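PDB 5FHK: LysR family transcriptional regulator from Vibrio vulnificus, which probably binds specific DNA sequences as a LysR-type regulator of virulence genes, this chain being its regulatory (effector-binding type) domain. Local coordinates for residues L110-L115 / I149-P153. Residues are numbered along the deposited sequence; the frame is centred on the assembly and turned at random.
Sequences LLKWTL and ITLMP
Trp-113 and Leu-110, which both pack on Leu-151, are joined by a weak hydrogen bond: NE1 of Trp-113 lies 3.1 Å from O of Leu-110, but the N-H...O angle is just 123°. The acceptor sits in the indole plane at the ring's edge, compatible with a minor influence on the ring's rotation; the packing on its face is firmer evidence. Across the contact, CB of Leu-151 stands over one face of this indole, 3.7 Å from the centroid of the five-membered ring and 16° off its normal, which defines a CH-pi contact. The far rim of the six-membered ring reaches the backbone instead: CH2 of Trp-113 is 3.5 Å from O of Ile-149, in the ring plane, and CG2 of Ile-149 lies 3.9 Å from that same CH2. In Leu-151, CG is anti to the backbone N, which carries the methyls past the pyrrole side of the indole, CD2 toward Leu-110 and CD1 toward Leu-115. CD2 of Leu-151 meets CD1 of Leu-110 at 4.0 Å, the two side chains crossing at about a right angle, while CD1 of Leu-151 touches CD2 of Leu-115 at 4.2 Å. Pro-153 CD closes the patch against Leu-110 CD1. All eight touching residues are buried: apolar packing within the LysR substrate-binding domain, of the periplasmic-binding-protein clan. The axes of strands 113-115 and 149-153 pass 9.5 Å apart at 79°, consistent with two packed layers rather than paired neighbours. The contact thus joins a three-stranded antiparallel sheet, with strand 113-117 in its middle, to the large mixed sheet, where strand 149-153 lies between strands 68-82 and 104-107, with Thr-150 turned to helix 136-144 on the other side.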
loop_
_atom_site.group_PDB
_atom_site.type_symbol
_atom_site.label_atom_id
_atom_site.label_comp_id
_atom_site.label_asym_id
_atom_site.label_seq_id
_atom_site.Cartn_x
_atom_site.Cartn_y
_atom_site.Cartn_z
ATOM N N LEU A 110 9.301 3.641 10.138
ATOM C CA LEU A 110 10.531 3.044 10.636
ATOM C C LEU A 110 11.741 3.605 9.895
ATOM O O LEU A 110 12.631 2.863 9.459
ATOM C CB LEU A 110 10.479 1.522 10.513
ATOM C CG LEU A 110 9.280 0.790 11.130
ATOM C CD1 LEU A 110 9.448 -0.725 10.971
ATOM C CD2 LEU A 110 9.100 1.164 12.621
ATOM N N LEU A 111 11.762 4.927 9.695
ATOM C CA LEU A 111 12.978 5.583 9.228
ATOM C C LEU A 111 14.032 5.654 10.322
ATOM O O LEU A 111 15.224 5.796 10.018
ATOM C CB LEU A 111 12.675 6.992 8.723
ATOM C CG LEU A 111 11.988 7.133 7.358
ATOM C CD1 LEU A 111 12.375 8.477 6.689
ATOM C CD2 LEU A 111 12.305 5.949 6.458
ATOM N N LYS A 112 13.613 5.562 11.579
ATOM C CA LYS A 112 14.505 5.529 12.731
ATOM C C LYS A 112 14.477 4.117 13.299
ATOM O O LYS A 112 13.397 3.569 13.554
ATOM C CB LYS A 112 14.067 6.556 13.779
ATOM C CG LYS A 112 14.986 6.704 15.003
ATOM C CD LYS A 112 14.407 7.749 15.953
ATOM C CE LYS A 112 14.128 7.161 17.326
ATOM N NZ LYS A 112 13.146 6.022 17.220
ATOM N N TRP A 113 15.646 3.510 13.451
ATOM C CA TRP A 113 15.741 2.139 13.942
ATOM C C TRP A 113 16.234 2.205 15.382
ATOM O O TRP A 113 17.403 2.513 15.627
ATOM C CB TRP A 113 16.688 1.288 13.096
ATOM C CG TRP A 113 16.279 1.022 11.696
ATOM C CD1 TRP A 113 15.179 1.512 11.032
ATOM C CD2 TRP A 113 16.975 0.195 10.760
ATOM N NE1 TRP A 113 15.158 1.040 9.747
ATOM C CE2 TRP A 113 16.241 0.215 9.560
ATOM C CE3 TRP A 113 18.145 -0.582 10.832
ATOM C CZ2 TRP A 113 16.639 -0.502 8.431
ATOM C CZ3 TRP A 113 18.546 -1.292 9.700
ATOM C CH2 TRP A 113 17.799 -1.235 8.513
ATOM N N THR A 114 15.347 1.912 16.324
ATOM C CA THR A 114 15.674 1.864 17.749
ATOM C C THR A 114 15.709 0.404 18.165
ATOM O O THR A 114 14.662 -0.234 18.298
ATOM C CB THR A 114 14.653 2.646 18.559
ATOM O OG1 THR A 114 14.511 3.946 17.980
ATOM C CG2 THR A 114 15.098 2.751 20.018
ATOM N N LEU A 115 16.913 -0.122 18.380
ATOM C CA LEU A 115 17.134 -1.550 18.535
ATOM C C LEU A 115 17.636 -1.874 19.930
ATOM O O LEU A 115 18.630 -1.296 20.383
ATOM C CB LEU A 115 18.137 -2.045 17.494
ATOM C CG LEU A 115 17.606 -1.846 16.073
ATOM C CD1 LEU A 115 18.600 -2.385 15.082
ATOM C CD2 LEU A 115 16.257 -2.560 15.895
ATOM N N ILE A 149 19.648 -4.515 4.025
ATOM C CA ILE A 149 19.005 -4.809 5.305
ATOM C C ILE A 149 17.886 -3.806 5.549
ATOM O O ILE A 149 18.063 -2.599 5.331
ATOM C CB ILE A 149 20.035 -4.735 6.450
ATOM C CG1 ILE A 149 21.103 -5.832 6.329
ATOM C CG2 ILE A 149 19.340 -4.734 7.832
ATOM C CD1 ILE A 149 22.326 -5.486 7.058
ATOM N N THR A 150 16.740 -4.292 6.018
ATOM C CA THR A 150 15.638 -3.428 6.417
ATOM C C THR A 150 15.110 -3.835 7.784
ATOM O O THR A 150 15.402 -4.909 8.307
ATOM C CB THR A 150 14.476 -3.475 5.419
ATOM O OG1 THR A 150 13.431 -2.635 5.915
ATOM C CG2 THR A 150 13.947 -4.910 5.302
ATOM N N LEU A 151 14.311 -2.950 8.356
ATOM C CA LEU A 151 13.580 -3.235 9.579
ATOM C C LEU A 151 12.099 -3.255 9.234
ATOM O O LEU A 151 11.588 -2.324 8.604
ATOM C CB LEU A 151 13.862 -2.200 10.654
ATOM C CG LEU A 151 13.051 -2.460 11.924
ATOM C CD1 LEU A 151 13.706 -3.575 12.673
ATOM C CD2 LEU A 151 13.012 -1.208 12.811
ATOM N N MET A 152 11.417 -4.314 9.643
ATOM C CA MET A 152 10.119 -4.577 9.068
ATOM C C MET A 152 9.223 -5.193 10.133
ATOM O O MET A 152 9.699 -6.027 10.927
ATOM C CB MET A 152 10.273 -5.518 7.872
ATOM C CG MET A 152 9.043 -5.781 7.056
ATOM S SD MET A 152 8.650 -4.452 5.922
ATOM C CE MET A 152 10.211 -4.208 5.096
ATOM N N PRO A 153 7.945 -4.809 10.189
ATOM C CA PRO A 153 7.026 -5.452 11.139
ATOM C C PRO A 153 6.892 -6.935 10.831
ATOM O O PRO A 153 6.565 -7.316 9.702
ATOM C CB PRO A 153 5.696 -4.713 10.920
ATOM C CG PRO A 153 6.033 -3.473 10.146
ATOM C CD PRO A 153 7.246 -3.855 9.315
#